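Local coordinates for periplasmic protein-probably involved in high-affinity Fe2+ transport (Escherichia coli F11, PDB 5I0Y) that probably takes part in high-affinity iron uptake as a copper-binding periplasmic protein of the Fe2+ transport family, at residues 13-18 with 136-141. The protein carries 1 engineered substitution. Numbering follows the deposited sequence. Where two conformers were deposited one is given.
Sequences TMNEME and RWWKPF
The first torsions of Asn15 and Trp138 direct the two side chains at each other: CG of Asn15 lies anti to its own carbonyl carbon (chi1 -69°), while CG of Trp138 sits between its backbone N and carbonyl carbon (chi1 37°). The Asn15 amide lies almost parallel to the indole, the planes 7° apart, with CG 3.4 Å from Trp138 CB. Asn15 CB makes a CH-pi contact over the five-membered ring of Trp138, 3.8 Å from its centroid. Asn15 OD1 also stands over the Phe141 ring, offset toward the rim and 3.5 Å from CE2; the same face receives Met14 CG, 3.5 Å from CE1. Met17 adds its methyl, CE lying 3.6 Å from Trp138 CZ2 and near the ring plane at the Phe141 edge. No direct hydrogen bond joins the segments, but two waters do: one donates to Asn15 O and accepts from Trp138 NE1, the other donates to both Asn15 OD1 and Lys139 O. The type I' turn Met14–Met17, closed by paired backbone bonds, is the two-residue connection of the beta hairpin formed by strands 6-14 and 17-24. This hairpin end packs on the loop entering strand 141-149, where Trp138 and Phe141 also touch Ile116 of strand 108-117, joining opposite ends of the strand order in the beta sandwich.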
ATOM      1  N   THR B  13     -11.342 -12.892 -11.162  0.70 13.13           N
ATOM      2  CA  THR B  13     -11.630 -11.473 -11.184  0.70 13.63           C
ATOM      3  C   THR B  13     -12.869 -11.228 -10.356  0.70 13.35           C
ATOM      4  O   THR B  13     -13.859 -11.956 -10.471  0.70 13.52           O
ATOM      5  CB  THR B  13     -11.761 -10.900 -12.615  0.70 14.19           C
ATOM      6  OG1 THR B  13     -11.825  -9.468 -12.545  0.70 14.86           O
ATOM      7  CG2 THR B  13     -12.996 -11.417 -13.337  0.70 14.90           C
ATOM      8  N   MET B  14     -12.795 -10.219  -9.496  1.00 13.65           N
ATOM      9  CA  MET B  14     -13.878  -9.854  -8.600  1.00 14.27           C
ATOM     10  C   MET B  14     -13.689  -8.406  -8.205  1.00 13.53           C
ATOM     11  O   MET B  14     -12.566  -7.986  -7.911  1.00 12.53           O
ATOM     12  CB  MET B  14     -13.854 -10.736  -7.344  1.00 15.77           C
ATOM     13  CG  MET B  14     -14.937 -10.418  -6.333  1.00 18.32           C
ATOM     14  SD  MET B  14     -16.556 -10.729  -7.039  1.00 21.58           S
ATOM     15  CE  MET B  14     -17.597  -9.765  -5.948  1.00 22.58           C
ATOM     16  N   ASN B  15     -14.770  -7.629  -8.224  1.00 13.12           N
ATOM     17  CA  ASN B  15     -14.722  -6.234  -7.794  1.00 12.84           C
ATOM     18  C   ASN B  15     -13.664  -5.434  -8.542  1.00 12.71           C
ATOM     19  O   ASN B  15     -12.994  -4.563  -7.978  1.00 12.28           O
ATOM     20  CB  ASN B  15     -14.526  -6.132  -6.279  1.00 13.09           C
ATOM     21  CG  ASN B  15     -15.739  -6.598  -5.509  1.00 13.72           C
ATOM     22  OD1 ASN B  15     -15.633  -7.301  -4.505  1.00 14.92           O
ATOM     23  ND2 ASN B  15     -16.908  -6.203  -5.989  1.00 14.13           N
ATOM     24  N   GLU B  16     -13.524  -5.722  -9.831  1.00 12.78           N
ATOM     25  CA  GLU B  16     -12.614  -4.982 -10.698  1.00 12.93           C
ATOM     26  C   GLU B  16     -11.154  -5.118 -10.267  1.00 11.89           C
ATOM     27  O   GLU B  16     -10.327  -4.207 -10.441  1.00 11.47           O
ATOM     28  CB  GLU B  16     -13.053  -3.510 -10.779  1.00 14.36           C
ATOM     29  CG  GLU B  16     -14.349  -3.306 -11.564  1.00 17.98           C
ATOM     30  CD  GLU B  16     -15.635  -3.187 -10.763  1.00 20.26           C
ATOM     31  OE1 GLU B  16     -16.660  -2.932 -11.435  1.00 24.67           O
ATOM     32  OE2 GLU B  16     -15.687  -3.319  -9.519  1.00 19.93           O
ATOM     33  N   MET B  17     -10.854  -6.300  -9.742  1.00 11.32           N
ATOM     34  CA  MET B  17      -9.483  -6.713  -9.382  1.00 11.00           C
ATOM     35  C   MET B  17      -9.236  -8.116  -9.908  1.00 11.25           C
ATOM     36  O   MET B  17     -10.183  -8.896 -10.025  1.00 11.67           O
ATOM     37  CB  MET B  17      -9.285  -6.736  -7.861  1.00 10.81           C
ATOM     38  CG  MET B  17      -9.460  -5.385  -7.170  1.00 10.61           C
ATOM     39  SD  MET B  17      -9.444  -5.550  -5.380  1.00 10.57           S
ATOM     40  CE  MET B  17     -11.012  -6.367  -5.120  1.00 10.88           C
ATOM     41  N   GLU B  18      -7.982  -8.433 -10.206  0.70 10.54           N
ATOM     42  CA  GLU B  18      -7.572  -9.810 -10.483  0.70 10.10           C
ATOM     43  C   GLU B  18      -6.842 -10.296  -9.247  0.70 10.08           C
ATOM     44  O   GLU B  18      -5.900  -9.644  -8.794  0.70  9.90           O
ATOM     45  CB  GLU B  18      -6.677  -9.909 -11.725  0.70 10.15           C
ATOM     46  CG  GLU B  18      -6.528 -11.329 -12.279  0.70 10.23           C
ATOM     47  CD  GLU B  18      -7.818 -11.898 -12.862  0.70 10.34           C
ATOM     48  OE1 GLU B  18      -8.747 -11.127 -13.154  0.70 10.38           O
ATOM     49  OE2 GLU B  18      -7.891 -13.142 -13.045  0.70 10.51           O
ATOM     50  N   ARG B 136     -17.986   3.710  -4.235  1.00 12.61           N
ATOM     51  CA  ARG B 136     -17.959   3.139  -2.897  1.00 13.22           C
ATOM     52  C   ARG B 136     -17.160   1.856  -2.875  1.00 12.31           C
ATOM     53  O   ARG B 136     -17.025   1.173  -3.894  1.00 12.37           O
ATOM     54  CB  ARG B 136     -19.379   2.831  -2.437  1.00 14.84           C
ATOM     55  CG  ARG B 136     -20.189   4.101  -2.286  1.00 15.51           C
ATOM     56  CD  ARG B 136     -21.679   3.800  -2.268  1.00 17.32           C
ATOM     57  NE  ARG B 136     -22.467   5.031  -2.239  1.00 18.35           N
ATOM     58  CZ  ARG B 136     -22.782   5.773  -3.302  1.00 19.07           C
ATOM     59  NH1 ARG B 136     -22.363   5.454  -4.523  1.00 19.86           N
ATOM     60  NH2 ARG B 136     -23.513   6.863  -3.136  1.00 19.22           N
ATOM     61  N   TRP B 137     -16.643   1.524  -1.701  1.00 12.36           N
ATOM     62  CA  TRP B 137     -15.979   0.228  -1.584  1.00 12.49           C
ATOM     63  C   TRP B 137     -16.950  -0.892  -1.697  1.00 12.52           C
ATOM     64  O   TRP B 137     -18.092  -0.796  -1.236  1.00 13.13           O
ATOM     65  CB  TRP B 137     -15.212   0.081  -0.278  1.00 12.55           C
ATOM     66  CG  TRP B 137     -14.063   1.020  -0.165  1.00 13.28           C
ATOM     67  CD1 TRP B 137     -13.899   2.037   0.767  1.00 13.33           C
ATOM     68  CD2 TRP B 137     -12.875   1.073  -1.015  1.00 13.61           C
ATOM     69  NE1 TRP B 137     -12.727   2.705   0.549  1.00 13.55           N
ATOM     70  CE2 TRP B 137     -12.055   2.171  -0.493  1.00 13.46           C
ATOM     71  CE3 TRP B 137     -12.415   0.337  -2.102  1.00 13.58           C
ATOM     72  CZ2 TRP B 137     -10.835   2.508  -1.063  1.00 14.11           C
ATOM     73  CZ3 TRP B 137     -11.184   0.695  -2.669  1.00 14.22           C
ATOM     74  CH2 TRP B 137     -10.418   1.753  -2.159  1.00 13.87           C
ATOM     75  N   TRP B 138     -16.482  -1.977  -2.297  1.00 12.13           N
ATOM     76  CA  TRP B 138     -17.147  -3.265  -2.211  1.00 12.10           C
ATOM     77  C   TRP B 138     -17.159  -3.785  -0.798  1.00 12.65           C
ATOM     78  O   TRP B 138     -16.378  -3.337   0.046  1.00 12.51           O
ATOM     79  CB  TRP B 138     -16.454  -4.252  -3.137  1.00 11.86           C
ATOM     80  CG  TRP B 138     -14.945  -4.071  -3.197  1.00 11.34           C
ATOM     81  CD1 TRP B 138     -14.208  -3.350  -4.132  1.00 11.64           C
ATOM     82  CD2 TRP B 138     -13.962  -4.620  -2.269  1.00 10.79           C
ATOM     83  NE1 TRP B 138     -12.860  -3.431  -3.859  1.00 11.47           N
ATOM     84  CE2 TRP B 138     -12.651  -4.172  -2.749  1.00 10.82           C
ATOM     85  CE3 TRP B 138     -14.030  -5.430  -1.145  1.00 10.93           C
ATOM     86  CZ2 TRP B 138     -11.479  -4.531  -2.099  1.00 10.89           C
ATOM     87  CZ3 TRP B 138     -12.837  -5.791  -0.494  1.00 10.90           C
ATOM     88  CH2 TRP B 138     -11.595  -5.354  -0.975  1.00 10.88           C
ATOM     89  N   LYS B 139     -18.071  -4.716  -0.524  1.00 13.03           N
ATOM     90  CA  LYS B 139     -18.163  -5.341   0.795  1.00 13.74           C
ATOM     91  C   LYS B 139     -17.140  -6.463   0.913  1.00 12.90           C
ATOM     92  O   LYS B 139     -16.700  -7.004  -0.109  1.00 12.72           O
ATOM     93  CB  LYS B 139     -19.569  -5.912   1.030  1.00 15.74           C
ATOM     94  CG  LYS B 139     -20.657  -4.855   1.204  1.00 18.86           C
ATOM     95  CD  LYS B 139     -22.040  -5.476   1.345  1.00 21.60           C
ATOM     96  CE  LYS B 139     -23.139  -4.431   1.212  1.00 23.87           C
ATOM     97  NZ  LYS B 139     -23.490  -4.142  -0.212  1.00 25.37           N
ATOM     98  N   PRO B 140     -16.762  -6.821   2.156  1.00 12.58           N
ATOM     99  CA  PRO B 140     -15.825  -7.930   2.349  1.00 12.58           C
ATOM    100  C   PRO B 140     -16.285  -9.189   1.596  1.00 12.45           C
ATOM    101  O   PRO B 140     -17.492  -9.451   1.468  1.00 12.40           O
ATOM    102  CB  PRO B 140     -15.829  -8.142   3.873  1.00 12.92           C
ATOM    103  CG  PRO B 140     -16.210  -6.811   4.443  1.00 13.13           C
ATOM    104  CD  PRO B 140     -17.164  -6.213   3.443  1.00 12.88           C
ATOM    105  N   PHE B 141     -15.335  -9.951   1.079  1.00 11.53           N
ATOM    106  CA  PHE B 141     -15.662 -11.130   0.289  1.00 12.10           C
ATOM    107  C   PHE B 141     -14.550 -12.152   0.383  1.00 11.97           C
ATOM    108  O   PHE B 141     -13.388 -11.830   0.749  1.00 11.38           O
ATOM    109  CB  PHE B 141     -15.937 -10.756  -1.172  1.00 12.19           C
ATOM    110  CG  PHE B 141     -14.708 -10.293  -1.937  1.00 12.31           C
ATOM    111  CD1 PHE B 141     -14.040 -11.158  -2.800  1.00 13.45           C
ATOM    112  CD2 PHE B 141     -14.235  -8.981  -1.814  1.00 12.47           C
ATOM    113  CE1 PHE B 141     -12.912 -10.746  -3.496  1.00 12.91           C
ATOM    114  CE2 PHE B 141     -13.103  -8.565  -2.521  1.00 12.84           C
ATOM    115  CZ  PHE B 141     -12.451  -9.449  -3.364  1.00 12.96           C
TER
HETATM  116  O   HOH W   1     -11.877  -2.378  -6.471  1.00 11.27           O
HETATM  117  O   HOH W   2     -17.674  -7.662  -2.643  1.00 16.06           O